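Local coordinates for protein ubiquitin-conjugating enzyme E2-21 kDa (Pichia angusta, PDB 5NL8) that probably carries activated ubiquitin as a thioester and passes it on to other proteins, a step required for peroxisome biogenesis, at residues A[8-13]-A[42-47]; A[161-164]-A[170-173]. One frame throughout, in Å; residues are numbered along the deposited sequence.

In the fold
Both contacts belong to the single UBC core of this ubiquitin-conjugating enzyme and lie on opposite sides of the chain's centre, their own centres 36 Å apart and their nearest atoms about 23 Å apart. Interaction 1 comes first along the chain: it sets helix 6-21 against the turn that leads into strand 45-51, an inner strand of the four-stranded antiparallel sheet. Interaction 2 follows near the C-terminal end, where helix 157-164 meets helix 168-181, to which a short connection joins it. They share no helix or strand. One therefore joins the N-terminal helix to the sheet, the other pairs two late helices, and both lie away from the predicted catalytic Cys121.

Interaction 1: residues A[8-13]-A[42-47]; sequences KRLLKE and GLFRWS
Leu10 carries the contact, reaching from helix 6-21 toward Leu43 and Phe44 of the turn and Trp46 of the strand that follows. Immediately before Leu10, Arg9 points its NH1 at Glu13 OE2, 2.5 Å away, in a salt bridge on a flank of the helix. At Leu10, CG stands anti to the carbonyl carbon (chi1 -76°), which sends the two methyls across to the turn. Leu10 CD1 packs 3.4 Å from Leu43 O and 4.2 Å from Leu43 CB. The same methyl sits over one face of the Phe44 ring, 4.3 Å from its centroid and 14° off the ring normal, a CH-pi contact displaced toward the rim. Leu10 CD2 lies 4.3 Å from Trp46 NE1, meeting the indole obliquely. A branched leucine suits this place because its two methyls can serve two aromatic residues at once. Leu43 O also accepts a weak hydrogen bond from Trp46 NE1 (2.7 Å, N-H...O angle 128°), which can only lightly hold the indole beside the turn. Further along, Glu13 turns to other parts of the fold: its OE1 is hydrogen-bonded by Leu135 N and Tyr73 OH, which suits a buried carboxylate. Trp46 in turn packs edge-to-face with Tyr14 of helix 6-21. This is the way the N-terminal helix lies against the turn into the second strand of the antiparallel sheet in the UBC fold.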
loop_
_atom_site.group_PDB
_atom_site.type_symbol
_atom_site.label_atom_id
_atom_site.label_comp_id
_atom_site.label_asym_id
_atom_site.label_seq_id
_atom_site.Cartn_x
_atom_site.Cartn_y
_atom_site.Cartn_z
ATOM N N LYS A 8 -11.530 19.817 6.766
ATOM C CA LYS A 8 -12.534 19.963 5.722
ATOM C C LYS A 8 -12.019 19.389 4.409
ATOM O O LYS A 8 -12.733 18.672 3.704
ATOM C CB LYS A 8 -12.918 21.434 5.555
ATOM C CG LYS A 8 -14.349 21.655 5.109
ATOM C CD LYS A 8 -14.645 23.133 4.937
ATOM C CE LYS A 8 -15.251 23.427 3.573
ATOM N NZ LYS A 8 -14.373 22.982 2.456
ATOM N N ARG A 9 -10.768 19.705 4.095
ATOM C CA ARG A 9 -10.109 19.187 2.899
ATOM C C ARG A 9 -10.013 17.664 2.932
ATOM O O ARG A 9 -10.386 16.985 1.971
ATOM C CB ARG A 9 -8.710 19.790 2.754
ATOM C CG ARG A 9 -8.058 19.522 1.412
ATOM C CD ARG A 9 -6.697 20.193 1.318
ATOM N NE ARG A 9 -6.212 20.258 -0.058
ATOM C CZ ARG A 9 -5.451 19.330 -0.629
ATOM N NH1 ARG A 9 -5.085 18.256 0.056
ATOM N NH2 ARG A 9 -5.057 19.474 -1.888
ATOM N N LEU A 10 -9.518 17.139 4.051
ATOM C CA LEU A 10 -9.374 15.697 4.233
ATOM C C LEU A 10 -10.710 14.980 4.083
ATOM O O LEU A 10 -10.801 13.933 3.430
ATOM C CB LEU A 10 -8.762 15.391 5.602
ATOM C CG LEU A 10 -7.258 15.636 5.719
ATOM C CD1 LEU A 10 -6.850 15.811 7.172
ATOM C CD2 LEU A 10 -6.483 14.495 5.077
ATOM N N LEU A 11 -11.748 15.556 4.682
ATOM C CA LEU A 11 -13.084 14.993 4.575
ATOM C C LEU A 11 -13.549 14.988 3.124
ATOM O O LEU A 11 -14.055 13.978 2.635
ATOM C CB LEU A 11 -14.072 15.766 5.447
ATOM C CG LEU A 11 -15.532 15.320 5.319
ATOM C CD1 LEU A 11 -15.706 13.883 5.783
ATOM C CD2 LEU A 11 -16.451 16.250 6.096
ATOM N N LYS A 12 -13.361 16.110 2.437
ATOM C CA LYS A 12 -13.787 16.221 1.044
ATOM C C LYS A 12 -13.108 15.161 0.180
ATOM O O LYS A 12 -13.758 14.500 -0.630
ATOM C CB LYS A 12 -13.491 17.616 0.494
ATOM C CG LYS A 12 -14.183 17.914 -0.826
ATOM C CD LYS A 12 -14.155 19.399 -1.145
ATOM C CE LYS A 12 -14.737 20.215 -0.004
ATOM N NZ LYS A 12 -16.211 20.361 -0.129
ATOM N N GLU A 13 -11.806 14.990 0.368
ATOM C CA GLU A 13 -11.061 13.985 -0.387
ATOM C C GLU A 13 -11.560 12.570 -0.091
ATOM O O GLU A 13 -11.727 11.748 -1.006
ATOM C CB GLU A 13 -9.568 14.085 -0.079
ATOM C CG GLU A 13 -8.936 15.407 -0.474
ATOM C CD GLU A 13 -7.467 15.479 -0.102
ATOM O OE1 GLU A 13 -6.867 14.418 0.170
ATOM O OE2 GLU A 13 -6.911 16.596 -0.080
ATOM N N GLY A 42 -10.454 9.809 13.880
ATOM C CA GLY A 42 -9.871 11.067 13.448
ATOM C C GLY A 42 -9.504 11.066 11.976
ATOM O O GLY A 42 -9.384 10.009 11.356
ATOM N N LEU A 43 -9.311 12.258 11.422
ATOM C CA LEU A 43 -9.052 12.416 9.995
ATOM C C LEU A 43 -7.560 12.448 9.673
ATOM O O LEU A 43 -7.174 12.680 8.529
ATOM C CB LEU A 43 -9.718 13.696 9.484
ATOM C CG LEU A 43 -11.249 13.705 9.476
ATOM C CD1 LEU A 43 -11.783 15.119 9.305
ATOM C CD2 LEU A 43 -11.782 12.802 8.374
ATOM N N PHE A 44 -6.727 12.214 10.680
ATOM C CA PHE A 44 -5.282 12.343 10.518
ATOM C C PHE A 44 -4.554 11.003 10.537
ATOM O O PHE A 44 -3.330 10.955 10.421
ATOM C CB PHE A 44 -4.715 13.259 11.602
ATOM C CG PHE A 44 -5.053 14.704 11.395
ATOM C CD1 PHE A 44 -6.225 15.235 11.902
ATOM C CD2 PHE A 44 -4.207 15.530 10.674
ATOM C CE1 PHE A 44 -6.543 16.565 11.704
ATOM C CE2 PHE A 44 -4.516 16.860 10.472
ATOM C CZ PHE A 44 -5.685 17.379 10.988
ATOM N N ARG A 45 -5.307 9.919 10.684
ATOM C CA ARG A 45 -4.752 8.580 10.528
ATOM C C ARG A 45 -5.736 7.697 9.767
ATOM O O ARG A 45 -6.912 7.609 10.124
ATOM C CB ARG A 45 -4.400 7.971 11.888
ATOM C CG ARG A 45 -3.155 8.586 12.523
ATOM C CD ARG A 45 -2.858 8.007 13.891
ATOM N NE ARG A 45 -2.232 6.690 13.816
ATOM C CZ ARG A 45 -2.134 5.849 14.842
ATOM N NH1 ARG A 45 -2.629 6.181 16.027
ATOM N NH2 ARG A 45 -1.546 4.671 14.681
ATOM N N TRP A 46 -5.234 7.051 8.717
ATOM C CA TRP A 46 -6.054 6.310 7.764
ATOM C C TRP A 46 -5.617 4.867 7.553
ATOM O O TRP A 46 -4.436 4.542 7.622
ATOM C CB TRP A 46 -6.043 7.018 6.408
ATOM C CG TRP A 46 -6.589 8.388 6.473
ATOM C CD1 TRP A 46 -5.919 9.524 6.821
ATOM C CD2 TRP A 46 -7.936 8.782 6.205
ATOM N NE1 TRP A 46 -6.767 10.603 6.782
ATOM C CE2 TRP A 46 -8.013 10.173 6.402
ATOM C CE3 TRP A 46 -9.086 8.089 5.811
ATOM C CZ2 TRP A 46 -9.192 10.889 6.221
ATOM C CZ3 TRP A 46 -10.257 8.802 5.634
ATOM C CH2 TRP A 46 -10.301 10.187 5.839
ATOM N N SER A 47 -6.595 4.017 7.269
ATOM C CA SER A 47 -6.370 2.649 6.839
ATOM C C SER A 47 -6.837 2.489 5.395
ATOM O O SER A 47 -7.937 2.926 5.043
ATOM C CB SER A 47 -7.110 1.669 7.749
ATOM O OG SER A 47 -7.044 0.353 7.237
#

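Interaction 2: residues A[161-164]-A[170-173]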
loop_
_atom_site.group_PDB
_atom_site.type_symbol
_atom_site.label_atom_id
_atom_site.label_comp_id
_atom_site.label_asym_id
_atom_site.label_seq_id
_atom_site.Cartn_x
_atom_site.Cartn_y
_atom_site.Cartn_z
ATOM N N ASN A 161 18.892 -5.602 -5.235
ATOM C CA ASN A 161 19.994 -6.204 -5.980
ATOM C C ASN A 161 19.515 -7.223 -7.005
ATOM O O ASN A 161 20.088 -7.334 -8.091
ATOM C CB ASN A 161 20.993 -6.861 -5.028
ATOM C CG ASN A 161 21.808 -5.846 -4.254
ATOM O OD1 ASN A 161 21.871 -4.673 -4.622
ATOM N ND2 ASN A 161 22.441 -6.294 -3.176
ATOM N N LEU A 162 18.474 -7.973 -6.656
ATOM C CA LEU A 162 17.862 -8.896 -7.603
ATOM C C LEU A 162 17.421 -8.119 -8.831
ATOM O O LEU A 162 17.638 -8.548 -9.965
ATOM C CB LEU A 162 16.671 -9.626 -6.978
ATOM C CG LEU A 162 16.976 -10.909 -6.201
ATOM C CD1 LEU A 162 15.716 -11.424 -5.541
ATOM C CD2 LEU A 162 17.581 -11.969 -7.110
ATOM N N LEU A 163 16.824 -6.956 -8.593
ATOM C CA LEU A 163 16.368 -6.102 -9.678
ATOM C C LEU A 163 17.550 -5.504 -10.446
ATOM O O LEU A 163 17.510 -5.385 -11.669
ATOM C CB LEU A 163 15.466 -4.994 -9.133
ATOM C CG LEU A 163 14.628 -4.230 -10.156
ATOM C CD1 LEU A 163 13.460 -5.084 -10.621
ATOM C CD2 LEU A 163 14.137 -2.919 -9.569
ATOM N N LYS A 164 18.606 -5.143 -9.725
ATOM C CA LYS A 164 19.785 -4.534 -10.341
ATOM C C LYS A 164 20.564 -5.533 -11.197
ATOM O O LYS A 164 21.262 -5.144 -12.133
ATOM C CB LYS A 164 20.696 -3.936 -9.265
ATOM C CG LYS A 164 20.479 -2.446 -9.031
ATOM C CD LYS A 164 21.091 -1.987 -7.716
ATOM C CE LYS A 164 22.555 -2.375 -7.613
ATOM N NZ LYS A 164 23.088 -2.148 -6.241
ATOM N N ALA A 170 13.678 -14.825 -10.038
ATOM C CA ALA A 170 13.864 -14.977 -8.597
ATOM C C ALA A 170 13.006 -13.972 -7.826
ATOM O O ALA A 170 12.400 -14.304 -6.809
ATOM C CB ALA A 170 15.330 -14.819 -8.234
ATOM N N TYR A 171 12.976 -12.744 -8.332
ATOM C CA TYR A 171 12.121 -11.673 -7.828
ATOM C C TYR A 171 10.658 -12.126 -7.764
ATOM O O TYR A 171 10.033 -12.166 -6.685
ATOM C CB TYR A 171 12.279 -10.455 -8.742
ATOM C CG TYR A 171 11.732 -9.139 -8.243
ATOM C CD1 TYR A 171 10.401 -8.800 -8.432
ATOM C CD2 TYR A 171 12.565 -8.210 -7.631
ATOM C CE1 TYR A 171 9.903 -7.584 -7.998
ATOM C CE2 TYR A 171 12.078 -6.993 -7.193
ATOM C CZ TYR A 171 10.745 -6.686 -7.378
ATOM O OH TYR A 171 10.254 -5.476 -6.947
ATOM N N LYS A 172 10.134 -12.488 -8.934
ATOM C CA LYS A 172 8.763 -12.970 -9.068
ATOM C C LYS A 172 8.471 -14.143 -8.136
ATOM O O LYS A 172 7.446 -14.164 -7.456
ATOM C CB LYS A 172 8.482 -13.385 -10.517
ATOM C CG LYS A 172 8.188 -12.233 -11.468
ATOM C CD LYS A 172 8.070 -12.732 -12.905
ATOM C CE LYS A 172 7.972 -11.582 -13.899
ATOM N NZ LYS A 172 6.951 -10.572 -13.500
ATOM N N ASP A 173 9.377 -15.118 -8.114
ATOM C CA ASP A 173 9.215 -16.312 -7.285
ATOM C C ASP A 173 9.147 -15.977 -5.799
ATOM O O ASP A 173 8.373 -16.579 -5.055
ATOM C CB ASP A 173 10.356 -17.297 -7.537
ATOM C CG ASP A 173 10.216 -18.027 -8.855
ATOM O OD1 ASP A 173 11.055 -18.908 -9.138
ATOM O OD2 ASP A 173 9.264 -17.724 -9.607
#
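Leu162 and Ala170 touch across two consecutive C-terminal helices of the UBC core, 157-164 and 168-181, joined by a short link. Followed outward, Leu162 begins at the edge of the Tyr171 ring: Leu162 CB is 4.4 Å from Tyr171 CD2, near the ring plane. Its CG is anti to the carbonyl carbon (chi1 -87°), and from there the branches part. Leu162 CD1 comes within 4.1 Å of Tyr171 N on the second helix, while Leu162 CD2 ends against Ala170 CB at 3.8 Å. The small methyl of alanine suits this place, since it lets the leucine tip come close to the helix backbone. Asp167, in the link, touches Leu162 as well. Tyr171 is the buried member, and its broad ring can meet both leucines while also packing on Pro111 and Pro149. With CG anti to the backbone N (chi1 -167°), the ring swings back toward the first helix. There Leu163 CD1 lies over one ring face, 4.2 Å from Tyr171 CE2.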